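Local coordinates for glucuronan lyase A (Trichoderma reesei, PDB 2ZZJ), which cleaves beta-1,4-linked glucuronan within the chain as a polysaccharide lyase of family 20 and binds a calcium ion, at residues A[90-95]-A[158-163]. Residues are numbered along the deposited sequence; the frame is centred on the assembly and turned at random.
Sequences AQFIAN and IKWASD
The backbones of 90-95 and 158-163 keep well apart: the CA atoms of F92 and W160, the nearest pair, are 11.5 Å from each other. Two aromatic side chains bridge that distance. Both side chains leave their backbones toward the other segment. The phenyl ring of F92 and the six-membered ring of the W160 indole form an edge-to-face pair, with centroids 5.1 Å apart and planes at 64°. The edge of W160 is the part that goes in. Its CZ2 sits over the centre of the F92 ring, 3.9 Å from F92 CZ, and the adjacent CH2 lies 4.1 Å from F92 CD2. In W160, CG is anti to the carbonyl carbon (chi1 -60°), which sends the far corner of the indole across to F92. The chain is a beta-jelly roll, and this pair lies in its buried interior. Strand 86-95 belongs to one antiparallel sheet and strand 152-160 to the other, so the contact joins the two layers of the sandwich. I158 comes from the same strand as W160 and lays its CG2 over the centre of the six-membered ring of W160, 3.4 Å above the plane. W160 NE1 is hydrogen-bonded to the hydroxyl of Y70. That bond should limit how far the indole can turn. Three more aromatic rings lie next to the pair: Y62 stacks on W160, F195 stacks on F92, and Y70 meets F92 edge-to-face. With an alanine in place of F92, the edge of W160 would probably lose the ring face it packs against, leaving a gap between the sheets.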
loop_
_atom_site.group_PDB
_atom_site.type_symbol
_atom_site.label_atom_id
_atom_site.label_comp_id
_atom_site.label_asym_id
_atom_site.label_seq_id
_atom_site.Cartn_x
_atom_site.Cartn_y
_atom_site.Cartn_z
ATOM N N ALA A 90 0.032 -2.134 -0.787
ATOM C CA ALA A 90 0.146 -1.130 0.308
ATOM C C ALA A 90 -0.945 -0.088 0.146
ATOM O O ALA A 90 -1.432 0.158 -0.987
ATOM C CB ALA A 90 1.518 -0.438 0.273
ATOM N N GLN A 91 -1.345 0.545 1.248
ATOM C CA GLN A 91 -2.348 1.610 1.104
ATOM C C GLN A 91 -2.364 2.511 2.295
ATOM O O GLN A 91 -2.044 2.055 3.416
ATOM C CB GLN A 91 -3.748 1.026 0.904
ATOM C CG GLN A 91 -4.239 0.058 1.966
ATOM C CD GLN A 91 -5.756 -0.212 1.856
ATOM O OE1 GLN A 91 -6.498 0.611 1.320
ATOM N NE2 GLN A 91 -6.199 -1.361 2.348
ATOM N N PHE A 92 -2.739 3.761 2.038
ATOM C CA PHE A 92 -3.090 4.717 3.095
ATOM C C PHE A 92 -4.587 4.781 3.177
ATOM O O PHE A 92 -5.281 4.859 2.129
ATOM C CB PHE A 92 -2.537 6.084 2.761
ATOM C CG PHE A 92 -1.032 6.149 2.813
ATOM C CD1 PHE A 92 -0.388 6.459 4.028
ATOM C CD2 PHE A 92 -0.265 5.907 1.682
ATOM C CE1 PHE A 92 1.004 6.549 4.095
ATOM C CE2 PHE A 92 1.140 5.977 1.753
ATOM C CZ PHE A 92 1.759 6.293 2.974
ATOM N N ILE A 93 -5.093 4.757 4.405
ATOM C CA ILE A 93 -6.533 4.683 4.613
ATOM C C ILE A 93 -6.940 5.277 5.964
ATOM O O ILE A 93 -6.323 4.989 7.018
ATOM C CB ILE A 93 -7.043 3.216 4.412
ATOM C CG1 ILE A 93 -8.585 3.116 4.519
ATOM C CG2 ILE A 93 -6.310 2.225 5.362
ATOM C CD1 ILE A 93 -9.083 1.719 4.253
ATOM N N ALA A 94 -7.997 6.098 5.923
ATOM C CA ALA A 94 -8.555 6.720 7.129
ATOM C C ALA A 94 -10.013 6.324 7.302
ATOM O O ALA A 94 -10.745 6.200 6.320
ATOM C CB ALA A 94 -8.481 8.206 7.027
ATOM N N ASN A 95 -10.419 6.150 8.549
ATOM C CA ASN A 95 -11.826 6.083 8.888
ATOM C C ASN A 95 -12.277 7.495 9.223
ATOM O O ASN A 95 -11.677 8.177 10.077
ATOM C CB ASN A 95 -12.066 5.139 10.062
ATOM C CG ASN A 95 -13.549 4.932 10.352
ATOM O OD1 ASN A 95 -14.391 5.026 9.458
ATOM N ND2 ASN A 95 -13.864 4.634 11.592
ATOM N N ILE A 158 6.228 12.049 -0.232
ATOM C CA ILE A 158 4.947 12.661 -0.501
ATOM C C ILE A 158 4.765 13.861 0.407
ATOM O O ILE A 158 4.862 13.718 1.629
ATOM C CB ILE A 158 3.750 11.671 -0.344
ATOM C CG1 ILE A 158 3.928 10.454 -1.273
ATOM C CG2 ILE A 158 2.410 12.367 -0.718
ATOM C CD1 ILE A 158 2.913 9.356 -1.094
ATOM N N LYS A 159 4.444 15.023 -0.176
ATOM C CA LYS A 159 3.953 16.137 0.647
ATOM C C LYS A 159 2.431 16.105 0.563
ATOM O O LYS A 159 1.861 16.281 -0.524
ATOM C CB LYS A 159 4.501 17.468 0.152
ATOM C CG LYS A 159 3.952 18.678 0.886
ATOM C CD LYS A 159 4.493 19.954 0.226
ATOM C CE LYS A 159 3.842 21.220 0.804
ATOM N NZ LYS A 159 4.066 21.345 2.278
ATOM N N TRP A 160 1.803 15.828 1.699
ATOM C CA TRP A 160 0.354 15.641 1.800
ATOM C C TRP A 160 -0.305 17.027 1.889
ATOM O O TRP A 160 -0.171 17.708 2.902
ATOM C CB TRP A 160 0.020 14.800 3.023
ATOM C CG TRP A 160 0.655 13.398 2.979
ATOM C CD1 TRP A 160 1.707 12.939 3.732
ATOM C CD2 TRP A 160 0.264 12.309 2.122
ATOM N NE1 TRP A 160 1.999 11.620 3.394
ATOM C CE2 TRP A 160 1.127 11.210 2.417
ATOM C CE3 TRP A 160 -0.715 12.159 1.119
ATOM C CZ2 TRP A 160 1.012 9.971 1.769
ATOM C CZ3 TRP A 160 -0.833 10.922 0.465
ATOM C CH2 TRP A 160 0.028 9.851 0.786
ATOM N N ALA A 161 -0.967 17.417 0.806
ATOM C CA ALA A 161 -1.636 18.724 0.695
ATOM C C ALA A 161 -2.937 18.585 -0.096
ATOM O O ALA A 161 -3.030 17.759 -1.017
ATOM C CB ALA A 161 -0.711 19.736 0.006
ATOM N N SER A 162 -3.941 19.392 0.260
ATOM C CA SER A 162 -5.176 19.467 -0.545
ATOM C C SER A 162 -5.169 20.647 -1.520
ATOM O O SER A 162 -6.000 20.706 -2.410
ATOM C CB SER A 162 -6.413 19.482 0.338
ATOM O OG SER A 162 -6.391 20.578 1.230
ATOM N N ASP A 163 -4.214 21.564 -1.324
ATOM C CA ASP A 163 -3.764 22.570 -2.295
ATOM C C ASP A 163 -3.107 21.937 -3.490
ATOM O O ASP A 163 -2.685 20.789 -3.417
ATOM C CB ASP A 163 -2.594 23.339 -1.685
ATOM C CG ASP A 163 -3.010 24.350 -0.681
ATOM O OD1 ASP A 163 -2.332 25.398 -0.654
ATOM O OD2 ASP A 163 -3.976 24.107 0.091
#